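Local coordinates for putative cytochrome P450 154A1 (Streptomyces coelicolor, PDB 1ODO), which belongs to the heme-containing cytochrome P450 family and holds protoporphyrin IX with iron in a largely helical fold, at residues Asp172-Asp180 and Pro389-Gly397; Ala30-Trp41 and Leu303-Glu313. All coordinates share one frame; numbering follows the deposited sequence.

Contact 1 lies nearer the centre of the chain and is mostly buried. It joins the C-terminal part of helix 161-175 and the turn after it to the loop before strand 402-404, beside the bound 4-phenyl-1H-imidazole. Contact 2 lies farther out and is only partly buried. It sets the hairpin of strands 30-35 and 38-43 against the turns around strand 308-309. The two share no helix or strand. In contact 1 hydroxyl-to-backbone hydrogen bonds are joined by apolar packing of Phe175 on Ile394. Contact 2 rests on one tryptophan, with aliphatic groups on a face, charged groups at its edge, and waters between Arg307 and the strand backbone. Leu36 CD2 packs on Thr177 O at 3.4 Å.

Contact 1 of 2, residues Asp172-Asp180 and Pro389-Gly397; sequences DGVFDTTLD and PVPSLISNG
Ser392 and Thr177 carry the polar part of this contact, each with a side-chain oxygen turned to the other segment. The side chain of Ser392 is short and can be followed in two steps. Ser392 CB lies 3.2 Å from Phe175 O. Ser392 OG donates to that same Phe175 O at 2.7 Å, in the carbonyl plane, with a C=O...OG angle of 156°. OG stands opposite the backbone N about the CA-CB bond (chi1 -180°). Ser392 OG also accepts from Ser395 N at 2.9 Å. A further bond comes to it from Ile394 N. Three bonds thus grip one hydroxyl. The one from Ile394 N makes an ST turn and the one from Ser395 N an ST motif; the donated bond crosses to Phe175.

Thr177 supplies the second link. Thr177 OG1 accepts from Leu393 N at 2.9 Å, and it is also hydrogen-bonded to Pro12 O. Thr177 CG2 lies 4.1 Å from Ile394 CD1, so the methyl side of the residue faces the aliphatic part of the loop. Next to it, Asp176 OD1 holds the turn together. It accepts from Thr178 N in an Asx turn and from Thr178 OG1 on its syn lone pair.

Ile394 CG2 sits at the edge of the Phe175 ring, 3.8 Å from Phe175 CD2, and the two side chains cross at about a right angle. Ser395 OG approaches the ring obliquely. Trp81 stacks edge-to-face with Phe175.

Both Phe175 and Trp81 belong to the pocket that holds 4-phenyl-1H-imidazole. The C-terminal loop therefore packs against a pocket wall of the P450 fold, with the Ser392 bond fixed on the backbone of a pocket residue.

Contact 2 of 2, residues Ala30-Trp41 and Leu303-Glu313; sequences ATWVDVLGVQAW and LPDGRTIARGE
Trp41 lies against Leu303, Ile309 and Glu313, and this is the tightly packed part. Two aliphatic groups cover one face of its indole in CH-pi contacts. Leu303 CD1 lies 3.8 Å from the centroid of the six-membered ring of Trp41. Ile309 CG1 lies 3.9 Å from the centroid of the five-membered ring of Trp41. Trp32 CE3 covers the opposite face.

The ring edge is held as well. Trp41 NE1 donates to Glu313 OE1 at 3.0 Å, nearly straight at 172° and almost in the ring plane. Ala310 N reaches the same oxygen from the other face of the carboxylate. Two donors thus fix this oxygen, which ties the turn 310-313 to the indole.

The looser side is at Arg307. A bend at chi3 (-65°) brings its guanidinium to the far edge of the indole. The two planes stand 80° apart, so Trp41 CZ3 lies over the guanidinium face, 3.7 Å from Arg307 NH1. Arg307 is salt-bridged to Asp305, with Arg307 NE 2.8 Å from Asp305 OD2. One water joins Ala30 O to Arg307 NH2, and another joins Trp32 N to Arg307 NH1.

Apolar cover and a straight N-H bond would set the rotation of Trp41, while Arg307 is joined to Ala30 O and Trp32 N through waters.

Contact 1 of 2, residues Asp172-Asp180 and Pro389-Gly397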
loop_
_atom_site.group_PDB
_atom_site.type_symbol
_atom_site.label_atom_id
_atom_site.label_comp_id
_atom_site.label_asym_id
_atom_site.label_seq_id
_atom_site.Cartn_x
_atom_site.Cartn_y
_atom_site.Cartn_z
ATOM N N ASP A 172 4.562 5.189 -9.727
ATOM C CA ASP A 172 4.490 3.837 -10.277
ATOM C C ASP A 172 5.908 3.264 -10.228
ATOM O O ASP A 172 6.121 2.100 -9.874
ATOM C CB ASP A 172 4.011 3.878 -11.732
ATOM C CG ASP A 172 4.032 2.509 -12.393
ATOM O OD1 ASP A 172 3.178 1.662 -12.046
ATOM O OD2 ASP A 172 4.907 2.274 -13.256
ATOM N N GLY A 173 6.878 4.099 -10.587
ATOM C CA GLY A 173 8.265 3.666 -10.579
ATOM C C GLY A 173 8.747 3.227 -9.206
ATOM O O GLY A 173 9.567 2.318 -9.095
ATOM N N VAL A 174 8.248 3.875 -8.157
ATOM C CA VAL A 174 8.648 3.529 -6.795
ATOM C C VAL A 174 8.314 2.073 -6.471
ATOM O O VAL A 174 9.039 1.416 -5.720
ATOM C CB VAL A 174 7.973 4.461 -5.761
ATOM C CG1 VAL A 174 8.257 3.972 -4.343
ATOM C CG2 VAL A 174 8.497 5.885 -5.934
ATOM N N PHE A 175 7.223 1.570 -7.044
ATOM C CA PHE A 175 6.814 0.188 -6.806
ATOM C C PHE A 175 7.269 -0.787 -7.892
ATOM O O PHE A 175 7.035 -1.990 -7.789
ATOM C CB PHE A 175 5.293 0.097 -6.647
ATOM C CG PHE A 175 4.786 0.685 -5.362
ATOM C CD1 PHE A 175 4.657 2.062 -5.215
ATOM C CD2 PHE A 175 4.464 -0.136 -4.287
ATOM C CE1 PHE A 175 4.211 2.614 -4.013
ATOM C CE2 PHE A 175 4.018 0.404 -3.082
ATOM C CZ PHE A 175 3.892 1.784 -2.946
ATOM N N ASP A 176 7.919 -0.269 -8.931
ATOM C CA ASP A 176 8.398 -1.115 -10.022
ATOM C C ASP A 176 9.695 -1.807 -9.607
ATOM O O ASP A 176 10.782 -1.252 -9.771
ATOM C CB ASP A 176 8.655 -0.270 -11.269
ATOM C CG ASP A 176 8.945 -1.114 -12.488
ATOM O OD1 ASP A 176 9.335 -2.290 -12.318
ATOM O OD2 ASP A 176 8.787 -0.599 -13.612
ATOM N N THR A 177 9.585 -3.023 -9.086
ATOM C CA THR A 177 10.762 -3.761 -8.652
ATOM C C THR A 177 11.559 -4.437 -9.767
ATOM O O THR A 177 12.460 -5.230 -9.490
ATOM C CB THR A 177 10.383 -4.807 -7.575
ATOM O OG1 THR A 177 9.304 -5.615 -8.048
ATOM C CG2 THR A 177 9.949 -4.105 -6.285
ATOM N N THR A 178 11.231 -4.127 -11.021
ATOM C CA THR A 178 11.943 -4.715 -12.155
ATOM C C THR A 178 13.020 -3.739 -12.647
ATOM O O THR A 178 13.849 -4.086 -13.484
ATOM C CB THR A 178 10.996 -5.045 -13.345
ATOM O OG1 THR A 178 10.508 -3.829 -13.935
ATOM C CG2 THR A 178 9.811 -5.884 -12.868
ATOM N N LEU A 179 13.008 -2.516 -12.120
ATOM C CA LEU A 179 13.993 -1.509 -12.521
ATOM C C LEU A 179 15.358 -1.785 -11.906
ATOM O O LEU A 179 15.446 -2.251 -10.763
ATOM C CB LEU A 179 13.537 -0.112 -12.082
ATOM C CG LEU A 179 12.210 0.413 -12.631
ATOM C CD1 LEU A 179 11.968 1.815 -12.100
ATOM C CD2 LEU A 179 12.242 0.422 -14.152
ATOM N N ASP A 180 16.427 -1.510 -12.656
ATOM C CA ASP A 180 17.758 -1.744 -12.110
ATOM C C ASP A 180 18.141 -0.504 -11.309
ATOM O O ASP A 180 17.399 0.480 -11.292
ATOM C CB ASP A 180 18.805 -2.041 -13.205
ATOM C CG ASP A 180 18.982 -0.904 -14.203
ATOM O OD1 ASP A 180 18.796 0.277 -13.838
ATOM O OD2 ASP A 180 19.337 -1.202 -15.366
ATOM N N PRO A 389 -0.567 -9.860 -13.484
ATOM C CA PRO A 389 -0.347 -8.977 -12.339
ATOM C C PRO A 389 0.609 -7.830 -12.627
ATOM O O PRO A 389 1.460 -7.915 -13.518
ATOM C CB PRO A 389 0.220 -9.924 -11.289
ATOM C CG PRO A 389 1.073 -10.841 -12.128
ATOM C CD PRO A 389 0.166 -11.132 -13.320
ATOM N N VAL A 390 0.450 -6.744 -11.878
ATOM C CA VAL A 390 1.317 -5.589 -12.045
ATOM C C VAL A 390 2.709 -6.165 -11.755
ATOM O O VAL A 390 2.870 -6.963 -10.830
ATOM C CB VAL A 390 0.977 -4.498 -11.008
ATOM C CG1 VAL A 390 2.093 -3.467 -10.939
ATOM C CG2 VAL A 390 -0.342 -3.831 -11.378
ATOM N N PRO A 391 3.721 -5.792 -12.552
ATOM C CA PRO A 391 5.088 -6.295 -12.354
ATOM C C PRO A 391 5.733 -5.730 -11.094
ATOM O O PRO A 391 6.504 -4.774 -11.158
ATOM C CB PRO A 391 5.809 -5.839 -13.625
ATOM C CG PRO A 391 4.698 -5.690 -14.629
ATOM C CD PRO A 391 3.628 -5.034 -13.809
ATOM N N SER A 392 5.418 -6.327 -9.947
ATOM C CA SER A 392 5.976 -5.860 -8.689
ATOM C C SER A 392 5.955 -6.927 -7.603
ATOM O O SER A 392 4.993 -7.691 -7.477
ATOM C CB SER A 392 5.197 -4.635 -8.200
ATOM O OG SER A 392 5.720 -4.146 -6.974
ATOM N N LEU A 393 7.030 -6.967 -6.825
ATOM C CA LEU A 393 7.160 -7.920 -5.735
ATOM C C LEU A 393 6.406 -7.323 -4.543
ATOM O O LEU A 393 6.039 -8.025 -3.605
ATOM C CB LEU A 393 8.641 -8.100 -5.390
ATOM C CG LEU A 393 9.027 -8.878 -4.130
ATOM C CD1 LEU A 393 8.524 -10.314 -4.223
ATOM C CD2 LEU A 393 10.543 -8.858 -3.982
ATOM N N ILE A 394 6.166 -6.015 -4.605
ATOM C CA ILE A 394 5.462 -5.311 -3.539
ATOM C C ILE A 394 3.972 -5.107 -3.831
ATOM O O ILE A 394 3.119 -5.579 -3.078
ATOM C CB ILE A 394 6.125 -3.936 -3.269
ATOM C CG1 ILE A 394 7.597 -4.144 -2.887
ATOM C CG2 ILE A 394 5.385 -3.204 -2.153
ATOM C CD1 ILE A 394 8.372 -2.861 -2.682
ATOM N N SER A 395 3.659 -4.409 -4.921
ATOM C CA SER A 395 2.263 -4.157 -5.287
ATOM C C SER A 395 1.534 -5.402 -5.778
ATOM O O SER A 395 2.085 -6.190 -6.545
ATOM C CB SER A 395 2.184 -3.074 -6.366
ATOM O OG SER A 395 2.634 -1.832 -5.861
ATOM N N ASN A 396 0.285 -5.558 -5.340
ATOM C CA ASN A 396 -0.541 -6.699 -5.719
ATOM C C ASN A 396 -1.819 -6.236 -6.429
ATOM O O ASN A 396 -2.810 -5.884 -5.791
ATOM C CB ASN A 396 -0.889 -7.518 -4.468
ATOM C CG ASN A 396 -1.807 -8.697 -4.764
ATOM O OD1 ASN A 396 -1.778 -9.266 -5.856
ATOM N ND2 ASN A 396 -2.610 -9.085 -3.774
ATOM N N GLY A 397 -1.780 -6.228 -7.755
ATOM C CA GLY A 397 -2.940 -5.810 -8.525
ATOM C C GLY A 397 -2.862 -6.333 -9.946
ATOM O O GLY A 397 -1.893 -6.996 -10.311
#

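Contact 2 of 2, residues Ala30-Trp41 and Leu303-Glu313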
loop_
_atom_site.group_PDB
_atom_site.type_symbol
_atom_site.label_atom_id
_atom_site.label_comp_id
_atom_site.label_asym_id
_atom_site.label_seq_id
_atom_site.Cartn_x
_atom_site.Cartn_y
_atom_site.Cartn_z
ATOM N N ALA A 30 9.764 -18.340 9.455
ATOM C CA ALA A 30 10.642 -17.390 8.778
ATOM C C ALA A 30 11.591 -18.085 7.809
ATOM O O ALA A 30 11.964 -19.242 8.010
ATOM C CB ALA A 30 11.445 -16.596 9.815
ATOM N N THR A 31 11.977 -17.367 6.755
ATOM C CA THR A 31 12.884 -17.895 5.746
ATOM C C THR A 31 13.839 -16.806 5.270
ATOM O O THR A 31 13.439 -15.656 5.082
ATOM C CB THR A 31 12.123 -18.415 4.498
ATOM O OG1 THR A 31 11.229 -19.470 4.872
ATOM C CG2 THR A 31 13.110 -18.942 3.462
ATOM N N TRP A 32 15.100 -17.180 5.082
ATOM C CA TRP A 32 16.129 -16.252 4.620
ATOM C C TRP A 32 15.883 -16.121 3.114
ATOM O O TRP A 32 15.938 -17.111 2.383
ATOM C CB TRP A 32 17.515 -16.852 4.904
ATOM C CG TRP A 32 18.699 -15.946 4.662
ATOM C CD1 TRP A 32 19.744 -16.178 3.812
ATOM C CD2 TRP A 32 18.999 -14.716 5.336
ATOM N NE1 TRP A 32 20.679 -15.175 3.918
ATOM C CE2 TRP A 32 20.248 -14.264 4.846
ATOM C CE3 TRP A 32 18.337 -13.952 6.306
ATOM C CZ2 TRP A 32 20.847 -13.082 5.295
ATOM C CZ3 TRP A 32 18.935 -12.775 6.753
ATOM C CH2 TRP A 32 20.178 -12.354 6.246
ATOM N N VAL A 33 15.588 -14.908 2.654
ATOM C CA VAL A 33 15.329 -14.684 1.236
ATOM C C VAL A 33 16.197 -13.583 0.641
ATOM O O VAL A 33 16.914 -12.876 1.352
ATOM C CB VAL A 33 13.844 -14.295 0.990
ATOM C CG1 VAL A 33 12.908 -15.372 1.540
ATOM C CG2 VAL A 33 13.545 -12.947 1.651
ATOM N N ASP A 34 16.123 -13.448 -0.678
ATOM C CA ASP A 34 16.884 -12.434 -1.385
ATOM C C ASP A 34 15.881 -11.482 -2.026
ATOM O O ASP A 34 15.000 -11.907 -2.774
ATOM C CB ASP A 34 17.757 -13.066 -2.470
ATOM C CG ASP A 34 18.497 -12.033 -3.291
ATOM O OD1 ASP A 34 19.733 -11.929 -3.148
ATOM O OD2 ASP A 34 17.836 -11.314 -4.072
ATOM N N VAL A 35 16.007 -10.199 -1.712
ATOM C CA VAL A 35 15.115 -9.179 -2.258
ATOM C C VAL A 35 15.979 -8.246 -3.098
ATOM O O VAL A 35 16.597 -7.318 -2.578
ATOM C CB VAL A 35 14.427 -8.376 -1.131
ATOM C CG1 VAL A 35 13.469 -7.341 -1.724
ATOM C CG2 VAL A 35 13.680 -9.323 -0.209
ATOM N N LEU A 36 16.034 -8.519 -4.397
ATOM C CA LEU A 36 16.821 -7.719 -5.326
ATOM C C LEU A 36 18.278 -7.541 -4.887
ATOM O O LEU A 36 18.839 -6.447 -4.978
ATOM C CB LEU A 36 16.156 -6.353 -5.550
ATOM C CG LEU A 36 14.984 -6.362 -6.544
ATOM C CD1 LEU A 36 13.788 -7.099 -5.954
ATOM C CD2 LEU A 36 14.599 -4.930 -6.890
ATOM N N GLY A 37 18.890 -8.621 -4.407
ATOM C CA GLY A 37 20.277 -8.539 -3.976
ATOM C C GLY A 37 20.529 -8.383 -2.488
ATOM O O GLY A 37 21.665 -8.528 -2.038
ATOM N N VAL A 38 19.490 -8.065 -1.723
ATOM C CA VAL A 38 19.640 -7.902 -0.278
ATOM C C VAL A 38 18.994 -9.102 0.404
ATOM O O VAL A 38 17.833 -9.414 0.140
ATOM C CB VAL A 38 18.961 -6.603 0.227
ATOM C CG1 VAL A 38 18.856 -6.621 1.750
ATOM C CG2 VAL A 38 19.768 -5.387 -0.226
ATOM N N GLN A 39 19.748 -9.783 1.264
ATOM C CA GLN A 39 19.217 -10.946 1.964
ATOM C C GLN A 39 18.576 -10.527 3.279
ATOM O O GLN A 39 19.124 -9.713 4.024
ATOM C CB GLN A 39 20.319 -11.975 2.229
ATOM C CG GLN A 39 20.917 -12.589 0.968
ATOM C CD GLN A 39 21.841 -11.638 0.234
ATOM O OE1 GLN A 39 22.863 -11.213 0.771
ATOM N NE2 GLN A 39 21.489 -11.302 -1.002
ATOM N N ALA A 40 17.407 -11.088 3.562
ATOM C CA ALA A 40 16.704 -10.754 4.788
ATOM C C ALA A 40 15.796 -11.882 5.230
ATOM O O ALA A 40 15.524 -12.819 4.477
ATOM C CB ALA A 40 15.874 -9.494 4.579
ATOM N N TRP A 41 15.321 -11.775 6.462
ATOM C CA TRP A 41 14.433 -12.781 7.008
ATOM C C TRP A 41 12.993 -12.450 6.652
ATOM O O TRP A 41 12.446 -11.460 7.138
ATOM C CB TRP A 41 14.542 -12.836 8.531
ATOM C CG TRP A 41 15.805 -13.447 9.038
ATOM C CD1 TRP A 41 16.907 -12.788 9.501
ATOM C CD2 TRP A 41 16.090 -14.845 9.161
ATOM N NE1 TRP A 41 17.860 -13.690 9.913
ATOM C CE2 TRP A 41 17.385 -14.960 9.716
ATOM C CE3 TRP A 41 15.374 -16.013 8.860
ATOM C CZ2 TRP A 41 17.984 -16.201 9.979
ATOM C CZ3 TRP A 41 15.970 -17.250 9.121
ATOM C CH2 TRP A 41 17.265 -17.330 9.676
ATOM N N LEU A 303 14.482 -17.229 17.067
ATOM C CA LEU A 303 13.387 -17.648 16.198
ATOM C C LEU A 303 12.786 -18.911 16.805
ATOM O O LEU A 303 13.454 -19.618 17.560
ATOM C CB LEU A 303 13.899 -17.945 14.788
ATOM C CG LEU A 303 14.263 -16.732 13.935
ATOM C CD1 LEU A 303 14.904 -17.194 12.640
ATOM C CD2 LEU A 303 13.010 -15.914 13.653
ATOM N N PRO A 304 11.520 -19.216 16.477
ATOM C CA PRO A 304 10.848 -20.406 17.011
ATOM C C PRO A 304 11.580 -21.735 16.812
ATOM O O PRO A 304 11.402 -22.660 17.600
ATOM C CB PRO A 304 9.494 -20.382 16.302
ATOM C CG PRO A 304 9.245 -18.912 16.114
ATOM C CD PRO A 304 10.599 -18.429 15.635
ATOM N N ASP A 305 12.408 -21.839 15.777
ATOM C CA ASP A 305 13.122 -23.091 15.545
ATOM C C ASP A 305 14.512 -23.160 16.171
ATOM O O ASP A 305 15.239 -24.126 15.962
ATOM C CB ASP A 305 13.218 -23.377 14.042
ATOM C CG ASP A 305 14.089 -22.372 13.304
ATOM O OD1 ASP A 305 14.602 -21.427 13.943
ATOM O OD2 ASP A 305 14.256 -22.536 12.078
ATOM N N GLY A 306 14.882 -22.142 16.940
ATOM C CA GLY A 306 16.191 -22.155 17.562
ATOM C C GLY A 306 17.214 -21.339 16.803
ATOM O O GLY A 306 18.305 -21.074 17.311
ATOM N N ARG A 307 16.887 -20.954 15.574
ATOM C CA ARG A 307 17.825 -20.159 14.797
ATOM C C ARG A 307 17.783 -18.747 15.360
ATOM O O ARG A 307 16.917 -18.423 16.176
ATOM C CB ARG A 307 17.465 -20.181 13.312
ATOM C CG ARG A 307 17.916 -21.466 12.620
ATOM C CD ARG A 307 17.728 -21.375 11.118
ATOM N NE ARG A 307 16.318 -21.272 10.762
ATOM C CZ ARG A 307 15.876 -21.022 9.535
ATOM N NH1 ARG A 307 16.740 -20.846 8.541
ATOM N NH2 ARG A 307 14.573 -20.954 9.304
ATOM N N THR A 308 18.708 -17.904 14.920
ATOM C CA THR A 308 18.763 -16.534 15.410
ATOM C C THR A 308 18.815 -15.444 14.354
ATOM O O THR A 308 19.498 -15.580 13.338
ATOM C CB THR A 308 20.026 -16.331 16.293
ATOM O OG1 THR A 308 20.000 -17.238 17.400
ATOM C CG2 THR A 308 20.106 -14.897 16.806
ATOM N N ILE A 309 18.072 -14.366 14.592
ATOM C CA ILE A 309 18.074 -13.249 13.666
ATOM C C ILE A 309 19.167 -12.442 14.356
ATOM O O ILE A 309 18.934 -11.840 15.408
ATOM C CB ILE A 309 16.764 -12.446 13.684
ATOM C CG1 ILE A 309 15.626 -13.288 13.100
ATOM C CG2 ILE A 309 16.940 -11.159 12.872
ATOM C CD1 ILE A 309 14.304 -12.543 12.984
ATOM N N ALA A 310 20.366 -12.469 13.788
ATOM C CA ALA A 310 21.502 -11.749 14.357
ATOM C C ALA A 310 21.343 -10.238 14.341
ATOM O O ALA A 310 20.688 -9.679 13.462
ATOM C CB ALA A 310 22.782 -12.143 13.619
ATOM N N ARG A 311 21.941 -9.579 15.328
ATOM C CA ARG A 311 21.868 -8.126 15.414
ATOM C C ARG A 311 22.335 -7.576 14.073
ATOM O O ARG A 311 23.341 -8.029 13.530
ATOM C CB ARG A 311 22.791 -7.600 16.521
ATOM C CG ARG A 311 22.757 -6.085 16.679
ATOM C CD ARG A 311 23.678 -5.601 17.793
ATOM N NE ARG A 311 25.085 -5.735 17.430
ATOM C CZ ARG A 311 26.097 -5.405 18.223
ATOM N NH1 ARG A 311 25.863 -4.918 19.436
ATOM N NH2 ARG A 311 27.347 -5.561 17.803
ATOM N N GLY A 312 21.597 -6.611 13.537
ATOM C CA GLY A 312 21.972 -6.026 12.263
ATOM C C GLY A 312 21.408 -6.693 11.019
ATOM O O GLY A 312 21.548 -6.152 9.926
ATOM N N GLU A 313 20.779 -7.858 11.159
ATOM C CA GLU A 313 20.221 -8.530 9.984
ATOM C C GLU A 313 18.839 -7.968 9.662
ATOM O O GLU A 313 18.090 -7.590 10.566
ATOM C CB GLU A 313 20.152 -10.044 10.208
ATOM C CG GLU A 313 21.521 -10.692 10.328
ATOM C CD GLU A 313 21.465 -12.208 10.319
ATOM O OE1 GLU A 313 20.504 -12.781 10.875
ATOM O OE2 GLU A 313 22.397 -12.830 9.770
HETATM O O HOH W 1 13.408 -21.559 6.714
HETATM O O HOH W 2 11.567 -20.878 10.259
HETATM O O HOH W 3 15.951 -19.933 5.869
#